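Local coordinates for protein UTP-glucose-1-phosphate uridylyltransferase 2 (PDB 3GUE) that probably catalyses the reaction of UTP with alpha-D-glucose 1-phosphate to give UDP-glucose and diphosphate, at residues Leu99-Gly104 with Leu108-Leu113; Ser135-Thr140 with Glu159-Arg164; Asp193-Leu198 with Ile306-Met311. All coordinates share one frame; numbering follows the deposited sequence.

Contact 1 of 3, residues Leu99-Gly104 with Leu108-Leu113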
# COMPACT_ATOMS: atom_id res chain seq x y z
N LEU A 99 -2.83 -6.08 -12.51
CA LEU A 99 -1.53 -6.55 -13.02
C LEU A 99 -1.36 -8.08 -12.89
O LEU A 99 -1.72 -8.66 -11.87
CB LEU A 99 -0.38 -5.83 -12.32
CG LEU A 99 0.31 -4.68 -13.06
CD1 LEU A 99 -0.68 -3.67 -13.62
CD2 LEU A 99 1.32 -4.00 -12.11
N GLN A 100 -0.82 -8.72 -13.94
CA GLN A 100 -0.56 -10.16 -13.90
C GLN A 100 0.57 -10.44 -12.92
O GLN A 100 1.57 -9.69 -12.87
CB GLN A 100 -0.23 -10.76 -15.29
CG GLN A 100 -1.38 -10.77 -16.33
CD GLN A 100 -1.08 -11.53 -17.66
OE1 GLN A 100 -0.07 -11.27 -18.36
NE2 GLN A 100 -1.98 -12.45 -18.04
N VAL A 101 0.42 -11.52 -12.15
CA VAL A 101 1.36 -11.88 -11.08
C VAL A 101 2.05 -13.24 -11.36
O VAL A 101 3.26 -13.28 -11.50
CB VAL A 101 0.66 -11.76 -9.70
CG1 VAL A 101 1.48 -12.36 -8.59
CG2 VAL A 101 0.44 -10.31 -9.36
N LYS A 102 1.25 -14.30 -11.49
CA LYS A 102 1.73 -15.65 -11.84
C LYS A 102 0.62 -16.34 -12.62
O LYS A 102 -0.55 -16.12 -12.35
CB LYS A 102 2.02 -16.46 -10.57
CG LYS A 102 3.19 -15.97 -9.73
CD LYS A 102 3.82 -17.06 -8.92
CE LYS A 102 5.12 -16.60 -8.32
NZ LYS A 102 4.83 -15.50 -7.38
N ASN A 103 0.98 -17.19 -13.58
CA ASN A 103 0.01 -18.07 -14.24
C ASN A 103 -1.16 -17.39 -14.99
O ASN A 103 -2.24 -18.00 -15.17
CB ASN A 103 -0.56 -19.08 -13.22
CG ASN A 103 0.53 -19.74 -12.38
OD1 ASN A 103 0.48 -19.70 -11.14
ND2 ASN A 103 1.52 -20.35 -13.05
N GLY A 104 -0.99 -16.14 -15.40
CA GLY A 104 -2.12 -15.35 -15.90
C GLY A 104 -3.10 -14.93 -14.81
O GLY A 104 -4.19 -14.43 -15.08
N LEU A 108 -5.78 -9.52 -8.17
CA LEU A 108 -7.19 -9.61 -7.79
C LEU A 108 -7.73 -11.04 -7.86
O LEU A 108 -8.59 -11.42 -7.07
CB LEU A 108 -8.05 -8.61 -8.60
CG LEU A 108 -9.49 -8.31 -8.14
CD1 LEU A 108 -9.64 -8.03 -6.61
CD2 LEU A 108 -10.02 -7.14 -8.96
N ASP A 109 -7.23 -11.81 -8.83
CA ASP A 109 -7.39 -13.27 -8.86
C ASP A 109 -6.99 -13.89 -7.54
O ASP A 109 -7.80 -14.54 -6.89
CB ASP A 109 -6.55 -13.90 -9.97
CG ASP A 109 -7.16 -13.74 -11.32
OD1 ASP A 109 -8.35 -14.15 -11.48
OD2 ASP A 109 -6.47 -13.18 -12.21
N PHE A 110 -5.73 -13.67 -7.14
CA PHE A 110 -5.22 -14.15 -5.83
C PHE A 110 -6.04 -13.72 -4.60
O PHE A 110 -6.31 -14.56 -3.75
CB PHE A 110 -3.71 -13.89 -5.67
CG PHE A 110 -2.86 -14.82 -6.48
CD1 PHE A 110 -2.80 -16.17 -6.16
CD2 PHE A 110 -2.12 -14.35 -7.59
CE1 PHE A 110 -2.02 -17.07 -6.92
CE2 PHE A 110 -1.35 -15.22 -8.34
CZ PHE A 110 -1.28 -16.59 -8.01
N THR A 111 -6.51 -12.47 -4.58
CA THR A 111 -7.41 -11.96 -3.52
C THR A 111 -8.77 -12.69 -3.51
O THR A 111 -9.22 -13.10 -2.45
CB THR A 111 -7.64 -10.41 -3.66
OG1 THR A 111 -6.41 -9.71 -3.43
CG2 THR A 111 -8.69 -9.91 -2.68
N ALA A 112 -9.39 -12.83 -4.68
CA ALA A 112 -10.66 -13.56 -4.82
C ALA A 112 -10.55 -15.05 -4.45
O ALA A 112 -11.48 -15.62 -3.85
CB ALA A 112 -11.23 -13.42 -6.23
N LEU A 113 -9.43 -15.66 -4.81
CA LEU A 113 -9.18 -17.08 -4.54
C LEU A 113 -8.84 -17.34 -3.08
O LEU A 113 -9.22 -18.37 -2.54
CB LEU A 113 -8.05 -17.61 -5.46
CG LEU A 113 -8.32 -17.82 -6.97
CD1 LEU A 113 -7.03 -18.14 -7.68
CD2 LEU A 113 -9.38 -18.86 -7.30
O HOH W 1 -6.63 -13.08 -14.81
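Phe110, on the first turns of helix 107-122, brings one side of its ring, CE2 and CZ, against Val101 and Lys102 in a small beta-hairpin whose first strand, 100-102, contains a classic beta bulge at these two residues. The hairpin reverses through Asn103 and Gly104, both with positive phi, as in a type I' turn. From Phe110 CB the chain turns (chi1 -75°), with CG anti to the carbonyl carbon, so that the ring points at the strand. Phe110 CE2 then meets Val101 CG1 obliquely at 4.0 Å. At the far end, Phe110 CZ comes within 4.2 Å of Lys102 CB, which lies at the ring edge near its plane. Leu397 and Val391, from strands 397-399 and 389-391, also pack on this ring. The rest of Lys102 runs away from the helix to bond Leu384 O through NZ. Polar linkage is left to Asp109, whose OD1 takes a salt bridge from Lys146 and a bond from Tyr147 OH. Its OD2, which also accepts from Thr106 N, and Gly104 O, 3.9 Å apart, are joined by a water that donates to both, at 2.6 Å to Asp109 OD2 and 2.8 Å to Gly104 O.

Contact 2 of 3, residues Ser135-Thr140 with Glu159-Arg164. With UPG (uridine-5'-diphosphate-glucose), chain C.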
# COMPACT_ATOMS: atom_id res chain seq x y z
N SER A 135 -10.81 6.00 -10.26
CA SER A 135 -9.85 5.48 -11.24
C SER A 135 -9.81 3.94 -11.34
O SER A 135 -9.33 3.37 -12.33
CB SER A 135 -8.44 5.96 -10.89
OG SER A 135 -8.28 7.35 -11.08
N THR A 136 -10.31 3.27 -10.31
CA THR A 136 -10.19 1.83 -10.22
C THR A 136 -11.53 1.08 -10.23
O THR A 136 -11.55 -0.11 -10.55
CB THR A 136 -9.39 1.37 -8.97
OG1 THR A 136 -10.17 1.56 -7.80
CG2 THR A 136 -8.07 2.09 -8.82
N SER A 137 -12.62 1.76 -9.91
CA SER A 137 -13.92 1.10 -9.72
C SER A 137 -14.46 0.31 -10.92
O SER A 137 -14.81 -0.87 -10.78
CB SER A 137 -14.97 2.14 -9.30
OG SER A 137 -16.26 1.55 -9.28
N GLY A 138 -14.55 0.97 -12.09
CA GLY A 138 -15.08 0.38 -13.32
C GLY A 138 -14.32 -0.83 -13.86
O GLY A 138 -14.93 -1.86 -14.23
N GLU A 139 -13.00 -0.69 -13.98
CA GLU A 139 -12.12 -1.79 -14.38
C GLU A 139 -12.16 -2.98 -13.43
O GLU A 139 -12.10 -4.14 -13.88
CB GLU A 139 -10.66 -1.31 -14.50
CG GLU A 139 -10.35 -0.66 -15.82
CD GLU A 139 -8.89 -0.69 -16.13
OE1 GLU A 139 -8.33 0.39 -16.43
OE2 GLU A 139 -8.29 -1.80 -16.10
N THR A 140 -12.19 -2.70 -12.13
CA THR A 140 -12.30 -3.71 -11.09
C THR A 140 -13.64 -4.44 -11.19
O THR A 140 -13.68 -5.68 -11.17
CB THR A 140 -12.15 -3.11 -9.64
OG1 THR A 140 -10.86 -2.51 -9.50
CG2 THR A 140 -12.25 -4.17 -8.59
N GLU A 159 -18.19 -3.15 -2.91
CA GLU A 159 -17.51 -1.89 -3.13
C GLU A 159 -17.64 -0.93 -1.96
O GLU A 159 -18.73 -0.76 -1.40
CB GLU A 159 -17.98 -1.19 -4.41
CG GLU A 159 -17.03 -0.05 -4.81
CD GLU A 159 -17.31 0.49 -6.21
OE1 GLU A 159 -18.44 0.91 -6.47
OE2 GLU A 159 -16.37 0.51 -7.02
N LEU A 160 -16.52 -0.29 -1.64
CA LEU A 160 -16.48 0.88 -0.77
C LEU A 160 -15.83 1.97 -1.60
O LEU A 160 -14.62 1.95 -1.82
CB LEU A 160 -15.68 0.60 0.52
CG LEU A 160 -15.70 1.68 1.62
CD1 LEU A 160 -17.01 1.73 2.43
CD2 LEU A 160 -14.54 1.49 2.53
N MET A 161 -16.63 2.91 -2.08
CA MET A 161 -16.12 3.97 -2.92
C MET A 161 -15.56 5.09 -2.05
O MET A 161 -16.26 5.65 -1.22
CB MET A 161 -17.20 4.53 -3.88
CG MET A 161 -16.63 5.55 -4.89
SD MET A 161 -15.67 4.76 -6.22
CE MET A 161 -16.94 3.92 -7.11
N GLN A 162 -14.28 5.37 -2.22
CA GLN A 162 -13.67 6.43 -1.47
C GLN A 162 -13.92 7.76 -2.17
O GLN A 162 -14.60 7.84 -3.20
CB GLN A 162 -12.17 6.14 -1.23
CG GLN A 162 -11.25 6.26 -2.46
CD GLN A 162 -9.79 6.12 -2.05
OE1 GLN A 162 -9.10 5.20 -2.48
NE2 GLN A 162 -9.34 6.99 -1.17
N ASN A 163 -13.40 8.82 -1.57
CA ASN A 163 -13.53 10.15 -2.08
C ASN A 163 -12.44 10.46 -3.11
O ASN A 163 -11.56 9.63 -3.38
CB ASN A 163 -13.42 11.13 -0.92
CG ASN A 163 -14.43 10.84 0.18
OD1 ASN A 163 -14.08 10.71 1.36
ND2 ASN A 163 -15.70 10.75 -0.20
N ARG A 164 -12.59 11.62 -3.74
CA ARG A 164 -11.55 12.24 -4.56
C ARG A 164 -11.41 13.71 -4.24
O ARG A 164 -12.38 14.38 -3.82
CB ARG A 164 -11.76 12.03 -6.06
CG ARG A 164 -13.13 12.40 -6.59
CD ARG A 164 -13.10 12.27 -8.11
NE ARG A 164 -14.18 13.00 -8.77
CZ ARG A 164 -14.29 13.12 -10.10
NH1 ARG A 164 -13.39 12.55 -10.89
NH2 ARG A 164 -15.30 13.80 -10.63
N1 UPG C . -4.74 3.16 -1.97
C2 UPG C . -6.11 3.45 -1.84
N3 UPG C . -6.47 4.79 -1.84
C4 UPG C . -5.57 5.82 -1.95
C5 UPG C . -4.20 5.54 -2.07
C6 UPG C . -3.77 4.21 -2.07
O2 UPG C . -7.01 2.61 -1.76
O4 UPG C . -6.01 6.97 -1.95
C1C UPG C . -4.29 1.73 -1.98
C2C UPG C . -3.31 1.23 -3.05
O2C UPG C . -4.01 0.91 -4.26
C3C UPG C . -2.80 -0.04 -2.36
C4C UPG C . -2.69 0.40 -0.91
O4C UPG C . -3.57 1.54 -0.74
O3C UPG C . -3.81 -1.05 -2.45
C5C UPG C . -1.24 0.86 -0.55
O5C UPG C . -0.85 2.04 -1.19
PA UPG C . 0.64 2.21 -1.78
O1A UPG C . 0.90 0.96 -2.54
O2A UPG C . 0.83 3.51 -2.44
O3A UPG C . 1.55 2.14 -0.40
PB UPG C . 2.00 3.38 0.55
O1B UPG C . 0.79 4.14 0.91
O2B UPG C . 3.19 4.09 -0.02
O3B UPG C . 2.58 2.53 1.78
C1' UPG C . 1.66 1.70 2.57
C2' UPG C . 1.69 2.18 4.02
C3' UPG C . 3.14 2.09 4.50
C4' UPG C . 3.60 0.62 4.42
C5' UPG C . 3.45 0.10 2.97
C6' UPG C . 3.60 -1.40 2.93
O2' UPG C . 1.23 3.54 4.13
O3' UPG C . 3.22 2.62 5.81
O4' UPG C . 4.95 0.50 4.84
O5' UPG C . 2.13 0.35 2.41
O6' UPG C . 3.84 -1.82 1.58
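Glu159 OE2 is gripped by two donors, Ser137 OG across the contact and Asn132 ND2 from strand 128-132. The bond from Ser137 OG to Glu159 OE2 measures 2.5 Å, so short that its exact length is doubtful. It forms because chi1 of 173° swings Ser137 OG away from the backbone N and toward the strand, while the Glu159 chain, extended through CG, brings its carboxylate to the first turn of helix 137-143. The two donors would probably stabilise the carboxylate's charge. Met161 folds back at chi2 and chi3, bringing its methyl CE to 3.4 Å from Ser137 CB, a tight contact. At the start of helix 137-143, Thr136 O accepts from Thr140 N and from Thr140 OG1, the latter at 2.7 Å from above the carbonyl plane; Thr140 OG1 also bonds Asn83, a UDP-glucose-binding residue. Gln162 reads the uracil edge of the bound UDP-glucose. The ligand's N3 donates to Gln162 OE1 at 2.7 Å (N-H...O 150°), whereas Gln162 NE2 reaches ligand O4 only weakly, at 3.4 Å, the amide being turned about 45° from the uracil plane. Strand 159-161 is an outermost strand of the seven-stranded mixed sheet, parallel to 128-132; helix 137-143 meets it through Ser137, and Leu160 packs on helix 194-201.

Contact 3 of 3, residues Asp193-Leu198 with Ile306-Met311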
# COMPACT_ATOMS: atom_id res chain seq x y z
N ASP A 193 -8.13 7.69 4.01
CA ASP A 193 -9.49 8.09 3.64
C ASP A 193 -10.51 7.05 4.12
O ASP A 193 -11.67 7.35 4.32
CB ASP A 193 -9.58 8.26 2.11
CG ASP A 193 -10.80 9.05 1.63
OD1 ASP A 193 -11.27 9.98 2.31
OD2 ASP A 193 -11.26 8.78 0.50
N VAL A 194 -10.05 5.81 4.31
CA VAL A 194 -10.93 4.71 4.72
C VAL A 194 -11.88 4.98 5.91
O VAL A 194 -13.03 4.55 5.90
CB VAL A 194 -10.12 3.40 4.94
CG1 VAL A 194 -9.18 3.52 6.18
CG2 VAL A 194 -11.09 2.21 5.06
N TYR A 195 -11.40 5.70 6.92
CA TYR A 195 -12.16 5.86 8.15
C TYR A 195 -13.39 6.74 7.92
O TYR A 195 -14.52 6.34 8.24
CB TYR A 195 -11.27 6.37 9.30
CG TYR A 195 -10.01 5.54 9.56
CD1 TYR A 195 -10.09 4.22 10.05
CD2 TYR A 195 -8.75 6.08 9.32
CE1 TYR A 195 -8.92 3.46 10.28
CE2 TYR A 195 -7.59 5.34 9.57
CZ TYR A 195 -7.68 4.03 10.04
OH TYR A 195 -6.51 3.31 10.29
N THR A 196 -13.17 7.91 7.33
CA THR A 196 -14.26 8.83 6.92
C THR A 196 -15.22 8.23 5.88
O THR A 196 -16.43 8.40 5.98
CB THR A 196 -13.73 10.21 6.46
OG1 THR A 196 -14.82 11.12 6.23
CG2 THR A 196 -12.89 10.09 5.22
N VAL A 197 -14.68 7.48 4.94
CA VAL A 197 -15.51 6.79 3.95
C VAL A 197 -16.43 5.75 4.61
O VAL A 197 -17.65 5.72 4.32
CB VAL A 197 -14.66 6.15 2.86
CG1 VAL A 197 -15.50 5.22 1.99
CG2 VAL A 197 -13.98 7.26 2.01
N LEU A 198 -15.86 4.92 5.48
CA LEU A 198 -16.64 3.95 6.28
C LEU A 198 -17.75 4.65 7.09
O LEU A 198 -18.88 4.16 7.15
CB LEU A 198 -15.72 3.12 7.20
CG LEU A 198 -15.03 1.88 6.61
CD1 LEU A 198 -14.10 1.21 7.68
CD2 LEU A 198 -16.04 0.90 6.02
N ILE A 306 -3.58 -3.96 8.93
CA ILE A 306 -4.10 -3.27 10.13
C ILE A 306 -5.47 -3.80 10.55
O ILE A 306 -6.39 -3.85 9.75
CB ILE A 306 -4.26 -1.73 9.91
CG1 ILE A 306 -3.01 -1.08 9.27
CG2 ILE A 306 -4.68 -1.05 11.18
CD1 ILE A 306 -1.78 -1.19 10.11
N TRP A 307 -5.59 -4.13 11.84
CA TRP A 307 -6.85 -4.49 12.48
C TRP A 307 -7.46 -3.30 13.20
O TRP A 307 -6.82 -2.66 14.05
CB TRP A 307 -6.64 -5.57 13.53
CG TRP A 307 -6.43 -6.97 13.00
CD1 TRP A 307 -5.24 -7.56 12.68
CD2 TRP A 307 -7.44 -7.96 12.78
NE1 TRP A 307 -5.45 -8.84 12.26
CE2 TRP A 307 -6.79 -9.12 12.30
CE3 TRP A 307 -8.83 -7.97 12.91
CZ2 TRP A 307 -7.48 -10.29 11.95
CZ3 TRP A 307 -9.53 -9.15 12.57
CH2 TRP A 307 -8.84 -10.29 12.10
N ILE A 308 -8.73 -3.06 12.92
CA ILE A 308 -9.45 -2.05 13.66
C ILE A 308 -10.69 -2.63 14.35
O ILE A 308 -11.33 -3.56 13.85
CB ILE A 308 -9.76 -0.78 12.79
CG1 ILE A 308 -10.66 -1.12 11.61
CG2 ILE A 308 -8.42 -0.04 12.33
CD1 ILE A 308 -11.23 0.15 10.89
N ASN A 309 -10.95 -2.11 15.53
CA ASN A 309 -12.21 -2.33 16.22
C ASN A 309 -13.18 -1.25 15.72
O ASN A 309 -12.92 -0.03 15.84
CB ASN A 309 -12.02 -2.29 17.75
CG ASN A 309 -13.34 -2.54 18.53
OD1 ASN A 309 -14.29 -1.80 18.38
ND2 ASN A 309 -13.38 -3.59 19.31
N LEU A 310 -14.28 -1.72 15.16
CA LEU A 310 -15.23 -0.90 14.44
C LEU A 310 -16.07 -0.01 15.37
O LEU A 310 -16.37 1.13 15.04
CB LEU A 310 -16.10 -1.79 13.54
CG LEU A 310 -15.39 -2.51 12.39
CD1 LEU A 310 -16.39 -3.38 11.65
CD2 LEU A 310 -14.76 -1.49 11.45
N MET A 311 -16.42 -0.54 16.54
CA MET A 311 -17.14 0.20 17.57
C MET A 311 -16.26 1.31 18.16
O MET A 311 -16.74 2.42 18.39
CB MET A 311 -17.64 -0.75 18.67
CG MET A 311 -18.60 -0.13 19.72
SD MET A 311 -20.10 0.56 19.01
CE MET A 311 -21.37 -0.54 19.61
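Helix 194-201 packs against the central mixed sheet of the GT-A-type domain, where Tyr195 and Leu198 meet Ile308 near the end of strand 300-309. That strand runs antiparallel to both of its neighbours, 214-219 and 242-248. Ile308 makes the touch with two branches. Its CG2 lies near the plane of the Tyr195 ring, at the ring edge, 4.1 Å from Tyr195 CE1, and its CD1 reaches the same Tyr195 CE1 at an equal 4.1 Å. Placing CG1 between the backbone N and the carbonyl carbon (chi1 62°) lets CD1 extend toward the helix, where it also meets Leu198 CD1 at 4.4 Å. One face of the tyrosine ring is covered from within the helix: Val194 CG1 sits over the ring centre, 3.8 Å above the plane. Phe242 flanks both Tyr195 and Ile308, and Met215 lies against Leu198 and Ile308, so side chains from both adjoining strands complete the layer. At the polar end of the ring, Tyr195 OH bonds Met352 O, which satisfies the hydroxyl in this buried setting. Between these segments the contact is apolar, made of carbon pairs at van der Waals distance, and probably depends on excluding water.

How the contacts relate
The three contacts follow one another along the chain, and contact 2 touches both others. Contacts 1 and 2, with centres 19 Å apart, meet where Leu108 CD2 packs on Thr140 CG2 at 3.7 Å. Contact 2 joins contact 3, 17 Å away between centres, through Asp193 OD2, which lies 3.0 Å from Asn163 N and 3.1 Å from Gln162 NE2, probable hydrogen bonds that would position the Gln162 amide for the uracil. Contacts 1 and 3 stay about 14 Å apart at their nearest atoms. Contact 2 holds Gln162 of the UDP-glucose site and contact 3 Asp193 and Thr196 of a dimercaptobutanediol pocket; the side chains of Val101 and Tyr195 lie about 12 Å and 10 Å from the UDP-glucose.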